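Local coordinates for ABC transporter, substrate binding protein (Aeropyrum pernix, PDB 3EAF), which probably binds a small solute outside the cell and delivers it to the membrane components of an ABC importer, and carries a bound magnesium ion, at residues 117-123 with 346-352; 154-159 with 204-208. One frame throughout, in Å; residues are numbered along the deposited sequence.

Interaction 1: residues 117-123 with 346-352; sequences NFYPAPD and HLAYRKV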
ATOM      1  N   ASN A 117      -2.944  13.338   6.403  1.00 10.83           N
ATOM      2  CA  ASN A 117      -2.604  12.012   5.887  1.00 10.43           C
ATOM      3  C   ASN A 117      -3.103  11.764   4.465  1.00 10.24           C
ATOM      4  O   ASN A 117      -4.278  11.999   4.153  1.00 10.67           O
ATOM      5  CB  ASN A 117      -3.098  10.914   6.833  1.00 10.20           C
ATOM      6  CG  ASN A 117      -2.348  10.906   8.160  1.00 10.08           C
ATOM      7  OD1 ASN A 117      -1.337  10.211   8.320  1.00 10.86           O
ATOM      8  ND2 ASN A 117      -2.823  11.697   9.103  1.00  6.99           N
ATOM      9  N   PHE A 118      -2.193  11.294   3.611  1.00  9.81           N
ATOM     10  CA  PHE A 118      -2.481  11.022   2.202  1.00  9.34           C
ATOM     11  C   PHE A 118      -1.788   9.722   1.790  1.00  8.99           C
ATOM     12  O   PHE A 118      -0.773   9.337   2.365  1.00  8.78           O
ATOM     13  CB  PHE A 118      -1.961  12.153   1.301  1.00  9.17           C
ATOM     14  CG  PHE A 118      -2.589  13.497   1.559  1.00  9.68           C
ATOM     15  CD1 PHE A 118      -3.681  13.925   0.807  1.00  9.46           C
ATOM     16  CD2 PHE A 118      -2.064  14.355   2.527  1.00  9.46           C
ATOM     17  CE1 PHE A 118      -4.261  15.176   1.033  1.00  9.98           C
ATOM     18  CE2 PHE A 118      -2.632  15.612   2.758  1.00  9.08           C
ATOM     19  CZ  PHE A 118      -3.728  16.027   2.006  1.00  7.94           C
ATOM     20  N   TYR A 119      -2.348   9.047   0.796  1.00  8.66           N
ATOM     21  CA  TYR A 119      -1.653   7.946   0.123  1.00  8.42           C
ATOM     22  C   TYR A 119      -2.241   7.805  -1.273  1.00  8.33           C
ATOM     23  O   TYR A 119      -3.440   8.005  -1.448  1.00  8.04           O
ATOM     24  CB  TYR A 119      -1.717   6.628   0.921  1.00  8.17           C
ATOM     25  CG  TYR A 119      -3.070   6.289   1.520  1.00  8.55           C
ATOM     26  CD1 TYR A 119      -4.047   5.633   0.762  1.00  8.17           C
ATOM     27  CD2 TYR A 119      -3.368   6.599   2.851  1.00  8.62           C
ATOM     28  CE1 TYR A 119      -5.295   5.326   1.298  1.00  8.28           C
ATOM     29  CE2 TYR A 119      -4.618   6.286   3.399  1.00  8.67           C
ATOM     30  CZ  TYR A 119      -5.573   5.651   2.616  1.00  8.74           C
ATOM     31  OH  TYR A 119      -6.800   5.330   3.156  1.00  8.57           O
ATOM     32  N   PRO A 120      -1.400   7.471  -2.274  1.00  8.12           N
ATOM     33  CA  PRO A 120      -1.825   7.454  -3.678  1.00  7.73           C
ATOM     34  C   PRO A 120      -2.518   6.150  -4.106  1.00  7.53           C
ATOM     35  O   PRO A 120      -2.192   5.582  -5.156  1.00  6.90           O
ATOM     36  CB  PRO A 120      -0.501   7.629  -4.423  1.00  7.81           C
ATOM     37  CG  PRO A 120       0.476   6.900  -3.574  1.00  7.74           C
ATOM     38  CD  PRO A 120       0.021   7.090  -2.136  1.00  8.02           C
ATOM     39  N   ALA A 121      -3.465   5.686  -3.295  1.00  7.24           N
ATOM     40  CA  ALA A 121      -4.167   4.433  -3.555  1.00  7.06           C
ATOM     41  C   ALA A 121      -5.531   4.478  -2.858  1.00  7.27           C
ATOM     42  O   ALA A 121      -5.739   5.306  -1.969  1.00  7.02           O
ATOM     43  CB  ALA A 121      -3.338   3.235  -3.050  1.00  7.14           C
ATOM     44  N   PRO A 122      -6.465   3.593  -3.257  1.00  7.55           N
ATOM     45  CA  PRO A 122      -7.678   3.480  -2.443  1.00  7.86           C
ATOM     46  C   PRO A 122      -7.314   2.945  -1.061  1.00  7.92           C
ATOM     47  O   PRO A 122      -6.279   2.309  -0.906  1.00  7.35           O
ATOM     48  CB  PRO A 122      -8.526   2.446  -3.197  1.00  7.69           C
ATOM     49  CG  PRO A 122      -7.926   2.349  -4.577  1.00  7.88           C
ATOM     50  CD  PRO A 122      -6.467   2.653  -4.391  1.00  7.38           C
ATOM     51  N   ASP A 123      -8.161   3.190  -0.072  1.00  8.27           N
ATOM     52  CA  ASP A 123      -7.940   2.619   1.247  1.00  8.73           C
ATOM     53  C   ASP A 123      -8.018   1.095   1.163  1.00  8.70           C
ATOM     54  O   ASP A 123      -8.579   0.556   0.208  1.00  8.82           O
ATOM     55  CB  ASP A 123      -9.000   3.127   2.208  1.00  8.88           C
ATOM     56  CG  ASP A 123     -10.378   2.675   1.808  1.00  9.55           C
ATOM     57  OD1 ASP A 123     -10.864   1.682   2.383  1.00  9.89           O
ATOM     58  OD2 ASP A 123     -10.945   3.282   0.885  1.00 10.02           O
ATOM     59  N   HIS A 346      -9.843  12.006   2.213  1.00 11.21           N
ATOM     60  CA  HIS A 346      -8.733  11.896   1.248  1.00 10.49           C
ATOM     61  C   HIS A 346      -8.694  10.593   0.454  1.00 10.25           C
ATOM     62  O   HIS A 346      -7.630   9.974   0.333  1.00 10.41           O
ATOM     63  CB  HIS A 346      -7.377  12.104   1.939  1.00 10.42           C
ATOM     64  CG  HIS A 346      -7.183  13.472   2.515  1.00  9.87           C
ATOM     65  ND1 HIS A 346      -6.278  13.731   3.519  1.00 10.14           N
ATOM     66  CD2 HIS A 346      -7.764  14.657   2.216  1.00  9.91           C
ATOM     67  CE1 HIS A 346      -6.321  15.016   3.827  1.00 10.41           C
ATOM     68  NE2 HIS A 346      -7.217  15.600   3.051  1.00 10.26           N
ATOM     69  N   LEU A 347      -9.834  10.185  -0.105  1.00  9.86           N
ATOM     70  CA  LEU A 347      -9.891   8.979  -0.948  1.00  9.83           C
ATOM     71  C   LEU A 347      -9.403   9.272  -2.367  1.00  9.95           C
ATOM     72  O   LEU A 347     -10.080   9.960  -3.132  1.00 10.14           O
ATOM     73  CB  LEU A 347     -11.301   8.367  -0.968  1.00  9.20           C
ATOM     74  CG  LEU A 347     -11.473   7.031  -1.710  1.00  9.24           C
ATOM     75  CD1 LEU A 347     -10.613   5.923  -1.083  1.00  8.24           C
ATOM     76  CD2 LEU A 347     -12.943   6.600  -1.777  1.00  9.57           C
ATOM     77  N   ALA A 348      -8.237   8.729  -2.716  1.00 10.00           N
ATOM     78  CA  ALA A 348      -7.549   9.099  -3.962  1.00 10.15           C
ATOM     79  C   ALA A 348      -8.296   8.639  -5.211  1.00 10.28           C
ATOM     80  O   ALA A 348      -8.412   9.390  -6.184  1.00 10.12           O
ATOM     81  CB  ALA A 348      -6.112   8.566  -3.959  1.00 10.37           C
ATOM     82  N   TYR A 349      -8.780   7.396  -5.161  1.00 10.20           N
ATOM     83  CA  TYR A 349      -9.550   6.750  -6.229  1.00 10.49           C
ATOM     84  C   TYR A 349     -10.017   5.410  -5.679  1.00 10.73           C
ATOM     85  O   TYR A 349      -9.698   5.077  -4.535  1.00 10.72           O
ATOM     86  CB  TYR A 349      -8.737   6.589  -7.531  1.00 10.17           C
ATOM     87  CG  TYR A 349      -7.410   5.866  -7.393  1.00 10.13           C
ATOM     88  CD1 TYR A 349      -7.308   4.497  -7.652  1.00  9.72           C
ATOM     89  CD2 TYR A 349      -6.252   6.553  -7.030  1.00  9.69           C
ATOM     90  CE1 TYR A 349      -6.085   3.828  -7.537  1.00  8.87           C
ATOM     91  CE2 TYR A 349      -5.034   5.899  -6.907  1.00  9.52           C
ATOM     92  CZ  TYR A 349      -4.958   4.535  -7.160  1.00 10.02           C
ATOM     93  OH  TYR A 349      -3.753   3.885  -7.032  1.00  9.90           O
ATOM     94  N   ARG A 350     -10.775   4.644  -6.462  1.00 11.02           N
ATOM     95  CA  ARG A 350     -11.366   3.402  -5.942  1.00 11.17           C
ATOM     96  C   ARG A 350     -10.884   2.119  -6.620  1.00 11.31           C
ATOM     97  O   ARG A 350     -10.822   1.064  -5.980  1.00 11.25           O
ATOM     98  CB  ARG A 350     -12.899   3.454  -5.996  1.00 10.77           C
ATOM     99  CG  ARG A 350     -13.530   4.483  -5.076  1.00 11.14           C
ATOM    100  CD  ARG A 350     -15.055   4.444  -5.127  1.00 11.04           C
ATOM    101  NE  ARG A 350     -15.642   3.392  -4.288  1.00 13.10           N
ATOM    102  CZ  ARG A 350     -16.330   2.343  -4.749  1.00 14.45           C
ATOM    103  NH1 ARG A 350     -16.522   2.173  -6.057  1.00 12.93           N
ATOM    104  NH2 ARG A 350     -16.838   1.456  -3.896  1.00 14.33           N
ATOM    105  N   LYS A 351     -10.560   2.188  -7.906  1.00 11.45           N
ATOM    106  CA  LYS A 351     -10.283   0.952  -8.642  1.00 12.03           C
ATOM    107  C   LYS A 351      -8.861   0.421  -8.434  1.00 11.20           C
ATOM    108  O   LYS A 351      -7.971   1.150  -7.999  1.00 10.65           O
ATOM    109  CB  LYS A 351     -10.636   1.083 -10.127  1.00 12.31           C
ATOM    110  CG  LYS A 351      -9.785   2.038 -10.930  1.00 13.32           C
ATOM    111  CD  LYS A 351     -10.298   2.099 -12.379  1.00 13.87           C
ATOM    112  CE  LYS A 351     -11.586   2.910 -12.494  1.00 17.45           C
ATOM    113  NZ  LYS A 351     -11.942   3.169 -13.933  1.00 18.35           N
ATOM    114  N   VAL A 352      -8.684  -0.866  -8.718  1.00 10.77           N
ATOM    115  CA  VAL A 352      -7.404  -1.550  -8.554  1.00 10.17           C
ATOM    116  C   VAL A 352      -7.131  -2.479  -9.724  1.00 10.04           C
ATOM    117  O   VAL A 352      -8.051  -2.838 -10.460  1.00  9.80           O
ATOM    118  CB  VAL A 352      -7.349  -2.385  -7.246  1.00 10.36           C
ATOM    119  CG1 VAL A 352      -7.380  -1.479  -6.029  1.00  9.36           C
ATOM    120  CG2 VAL A 352      -8.471  -3.438  -7.197  1.00  9.47           C
TER
HETATM  121  O   HOH W   1      -5.373   9.113   1.328  1.00  8.80           O
HETATM  122  O   HOH W   2      -6.844   7.436  -0.659  1.00 12.37           O
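Phe118 and His346 lie ring over ring in an offset stack, where the edge strand of one sheet of this periplasmic-binding-protein fold meets the loop that leads into strand 352-357 of the other. Their centroids are 4.0 Å apart and their planes only 14° from parallel, with Phe118 CE1 above the centre of the imidazole. An imidazole suits this place because it stacks like an aromatic ring yet uses its edge for polar bonds. ND1 donates to Asn117 O at 2.7 Å, the acceptor close to the ring plane and the N-H...O angle 158°, while NE2 is hydrogen-bonded to the magnesium ligand Glu325. This pair of bonds fixes the rotation of the ring and makes His346 a second-shell residue of the metal site. Tyr341, another ligand, meets Phe118 edge-to-face.

Further along, Tyr349 turns its ring so that one face receives the pyrrolidine of Pro122, CD lying 3.4 Å from CE1. Tyr349 CG sits between the backbone N and the carbonyl carbon (chi1 55°), which directs the ring toward residues 120-122. There OH donates to Pro120 O at 3.0 Å, with a weak second bond to Pro256 O; Pro120 is the centre of an inverse gamma turn. Pro122 suits the place as a compact, rigid apolar ring, its CG also touching Val352 CG1. Between the two ring pairs, Ala348 is small enough for its CB to sit against two carbonyl oxygens, Tyr119 O and Ala121 O. A water bridges the two segments, donating to Ala121 O and His346 O and accepting from Ala348 N, 2.8 Å away.

Interaction 2: residues 154-159 with 204-208; sequences YSRSPI and WCGNT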
ATOM      1  N   TYR A 154      -2.793  -3.314  10.937  1.00  9.32           N
ATOM      2  CA  TYR A 154      -2.751  -3.517   9.481  1.00  9.16           C
ATOM      3  C   TYR A 154      -3.580  -4.723   9.027  1.00  9.54           C
ATOM      4  O   TYR A 154      -4.415  -4.615   8.116  1.00  9.06           O
ATOM      5  CB  TYR A 154      -1.290  -3.657   9.023  1.00  8.79           C
ATOM      6  CG  TYR A 154      -1.061  -4.512   7.786  1.00  8.74           C
ATOM      7  CD1 TYR A 154      -1.668  -4.192   6.558  1.00  8.78           C
ATOM      8  CD2 TYR A 154      -0.225  -5.625   7.838  1.00  7.98           C
ATOM      9  CE1 TYR A 154      -1.462  -4.972   5.422  1.00  8.54           C
ATOM     10  CE2 TYR A 154      -0.005  -6.414   6.698  1.00  8.50           C
ATOM     11  CZ  TYR A 154      -0.626  -6.077   5.502  1.00  8.36           C
ATOM     12  OH  TYR A 154      -0.421  -6.840   4.384  1.00  7.88           O
ATOM     13  N   SER A 155      -3.335  -5.866   9.664  1.00  9.89           N
ATOM     14  CA  SER A 155      -4.004  -7.122   9.312  1.00 10.64           C
ATOM     15  C   SER A 155      -5.514  -7.063   9.537  1.00 10.50           C
ATOM     16  O   SER A 155      -6.275  -7.723   8.830  1.00 10.22           O
ATOM     17  CB  SER A 155      -3.406  -8.276  10.115  1.00 10.36           C
ATOM     18  OG  SER A 155      -2.013  -8.351   9.914  1.00 12.05           O
ATOM     19  N   ARG A 156      -5.924  -6.268  10.523  1.00 10.60           N
ATOM     20  CA  ARG A 156      -7.330  -6.103  10.899  1.00 11.53           C
ATOM     21  C   ARG A 156      -8.086  -5.091  10.037  1.00 10.92           C
ATOM     22  O   ARG A 156      -9.313  -5.119   9.983  1.00 10.91           O
ATOM     23  CB  ARG A 156      -7.430  -5.595  12.342  1.00 11.58           C
ATOM     24  CG  ARG A 156      -7.101  -6.573  13.447  1.00 13.16           C
ATOM     25  CD  ARG A 156      -7.627  -6.026  14.793  1.00 13.63           C
ATOM     26  NE  ARG A 156      -7.003  -4.757  15.186  1.00 17.43           N
ATOM     27  CZ  ARG A 156      -5.990  -4.644  16.050  1.00 20.16           C
ATOM     28  NH1 ARG A 156      -5.471  -5.725  16.626  1.00 21.60           N
ATOM     29  NH2 ARG A 156      -5.500  -3.446  16.357  1.00 19.48           N
ATOM     30  N   SER A 157      -7.353  -4.196   9.380  1.00 10.73           N
ATOM     31  CA  SER A 157      -7.921  -2.919   8.910  1.00 10.28           C
ATOM     32  C   SER A 157      -9.212  -3.011   8.076  1.00  9.75           C
ATOM     33  O   SER A 157     -10.188  -2.321   8.399  1.00 10.18           O
ATOM     34  CB  SER A 157      -6.858  -2.054   8.207  1.00 10.31           C
ATOM     35  OG  SER A 157      -7.388  -0.781   7.859  1.00 10.25           O
ATOM     36  N   PRO A 158      -9.224  -3.830   7.003  1.00  9.24           N
ATOM     37  CA  PRO A 158     -10.436  -3.892   6.177  1.00  9.10           C
ATOM     38  C   PRO A 158     -11.454  -4.968   6.607  1.00  8.99           C
ATOM     39  O   PRO A 158     -12.522  -5.080   5.987  1.00  8.97           O
ATOM     40  CB  PRO A 158      -9.876  -4.251   4.804  1.00  8.89           C
ATOM     41  CG  PRO A 158      -8.741  -5.162   5.118  1.00  9.01           C
ATOM     42  CD  PRO A 158      -8.165  -4.701   6.450  1.00  9.46           C
ATOM     43  N   ILE A 159     -11.132  -5.742   7.645  1.00  8.51           N
ATOM     44  CA  ILE A 159     -11.950  -6.908   8.027  1.00  8.62           C
ATOM     45  C   ILE A 159     -13.416  -6.548   8.315  1.00  8.98           C
ATOM     46  O   ILE A 159     -14.333  -7.166   7.766  1.00  9.34           O
ATOM     47  CB  ILE A 159     -11.307  -7.727   9.189  1.00  8.36           C
ATOM     48  CG1 ILE A 159      -9.969  -8.340   8.750  1.00  7.47           C
ATOM     49  CG2 ILE A 159     -12.262  -8.814   9.708  1.00  7.91           C
ATOM     50  CD1 ILE A 159     -10.050  -9.338   7.564  1.00  6.00           C
ATOM     51  N   TRP A 204      -9.516 -14.907   1.865  1.00  9.37           N
ATOM     52  CA  TRP A 204      -8.834 -13.611   1.957  1.00  9.42           C
ATOM     53  C   TRP A 204      -7.661 -13.689   2.942  1.00  9.42           C
ATOM     54  O   TRP A 204      -7.786 -14.286   4.010  1.00  9.43           O
ATOM     55  CB  TRP A 204      -9.824 -12.523   2.395  1.00  9.48           C
ATOM     56  CG  TRP A 204      -9.180 -11.234   2.841  1.00  9.88           C
ATOM     57  CD1 TRP A 204      -8.961 -10.822   4.131  1.00  9.90           C
ATOM     58  CD2 TRP A 204      -8.669 -10.197   1.998  1.00  9.38           C
ATOM     59  NE1 TRP A 204      -8.347  -9.589   4.138  1.00  9.90           N
ATOM     60  CE2 TRP A 204      -8.162  -9.180   2.842  1.00  9.52           C
ATOM     61  CE3 TRP A 204      -8.596 -10.024   0.610  1.00  9.15           C
ATOM     62  CZ2 TRP A 204      -7.584  -8.007   2.342  1.00  9.14           C
ATOM     63  CZ3 TRP A 204      -8.023  -8.861   0.115  1.00  9.26           C
ATOM     64  CH2 TRP A 204      -7.525  -7.868   0.979  1.00  9.57           C
ATOM     65  N   CYS A 205      -6.518 -13.110   2.581  1.00  9.40           N
ATOM     66  CA  CYS A 205      -5.426 -12.966   3.543  1.00  9.34           C
ATOM     67  C   CYS A 205      -4.986 -11.506   3.692  1.00  8.85           C
ATOM     68  O   CYS A 205      -4.680 -10.845   2.707  1.00  8.52           O
ATOM     69  CB  CYS A 205      -4.237 -13.865   3.193  1.00  9.25           C
ATOM     70  SG  CYS A 205      -2.976 -13.889   4.494  1.00 10.41           S
ATOM     71  N   GLY A 206      -4.943 -11.029   4.935  1.00  8.81           N
ATOM     72  CA  GLY A 206      -4.648  -9.626   5.218  1.00  8.32           C
ATOM     73  C   GLY A 206      -3.228  -9.292   5.647  1.00  8.15           C
ATOM     74  O   GLY A 206      -2.959  -8.155   6.024  1.00  8.04           O
ATOM     75  N   ASN A 207      -2.316 -10.263   5.549  1.00  7.86           N
ATOM     76  CA  ASN A 207      -0.926 -10.090   5.987  1.00  7.83           C
ATOM     77  C   ASN A 207       0.036  -9.814   4.816  1.00  7.70           C
ATOM     78  O   ASN A 207      -0.388  -9.754   3.657  1.00  7.98           O
ATOM     79  CB  ASN A 207      -0.444 -11.338   6.749  1.00  7.67           C
ATOM     80  CG  ASN A 207      -1.233 -11.610   8.022  1.00  8.11           C
ATOM     81  OD1 ASN A 207      -2.070 -10.810   8.448  1.00  8.82           O
ATOM     82  ND2 ASN A 207      -0.957 -12.754   8.642  1.00  7.15           N
ATOM     83  N   THR A 208       1.326  -9.661   5.124  1.00  7.48           N
ATOM     84  CA  THR A 208       2.348  -9.438   4.099  1.00  7.60           C
ATOM     85  C   THR A 208       2.696 -10.738   3.370  1.00  7.67           C
ATOM     86  O   THR A 208       2.286 -11.824   3.795  1.00  7.59           O
ATOM     87  CB  THR A 208       3.640  -8.796   4.678  1.00  7.67           C
ATOM     88  OG1 THR A 208       4.317  -9.742   5.514  1.00  7.73           O
ATOM     89  CG2 THR A 208       3.315  -7.541   5.488  1.00  6.70           C
TER
HETATM   90  O   HOH W   3      -4.746  -6.285   5.877  1.00  5.44           O
HETATM   91  O   HOH W   4      -7.222  -7.992   6.208  1.00  9.63           O
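Tyr154 CG stands anti to its own nitrogen (chi1 151°), which carries the phenol past the C-terminal end of strand 202-205, while Asn207, with chi1 -62°, brings its amide oxygen back to Ser155. The setting is the Rossmann-like, parallel beta-alpha part of a periplasmic-binding-protein fold, where the loop following the strand meets the turn between helices 153-156 and 159-165. Gly206 O lies over one face of the Tyr154 ring, 3.1 Å above its plane and displaced toward the rim, nearest to CZ. Thr208 crosses the same side chain at about a right angle, its CG2 3.7 Å from CE2. The hydroxyl reaches beyond to hydrogen-bond Asn231, whose amide also holds Asn207 O and Cys205 O. A leucine here would probably leave Asn231 without its phenolic partner and the carbonyl of Gly206 without the flat ring that covers it. Thr208 OG1 bonds Asp19 and a glycerol lies about 3 Å from the Tyr154 side chain, consistent with a place at the cleft between the lobes.

Ser155, short and polar, suits a place close to the loop: its OG donates to Asn207 OD1 at 2.9 Å, approaching from above the carbonyl plane. That oxygen also accepts from Asp149 N, and the ND2 of the same amide is bonded to Leu179 O and Ser211 OG, so the whole amide group is gripped and cannot easily flip. Gly206 has to lack a side chain here, since a CB would clash with Ser155 O. One water bridges Tyr154 O and Gly206 O, donating to both. Pro158 CG touches Trp204 CZ2, and Ile159 CD1 lies by CD1 and NE1 of the indole, both approaching obliquely. Trp204 NE1 donates in the ring plane to a second water, 2.8 Å away, which passes the link on to Ser155 O.

Overall arrangement
Both contacts are buried, their centres about 17 Å apart and their nearest atoms about 6 Å, and they do not touch. Interaction 1 joins the two sheets of the fold, setting an edge strand of one against the loop entering a strand of the other, beside the magnesium site. Interaction 2 stays among the elements of the seven-stranded sheet, at the end of a parallel strand and away from the metal. Helix 124-139, which begins just after residues 117-123, packs on side chains of both. Aromatic stacking and proline packing dominate the first; carbonyl-over-ring packing and an amide network mark the second. Waters bridge backbone groups in each, and in interaction 2 an indole N-H as well.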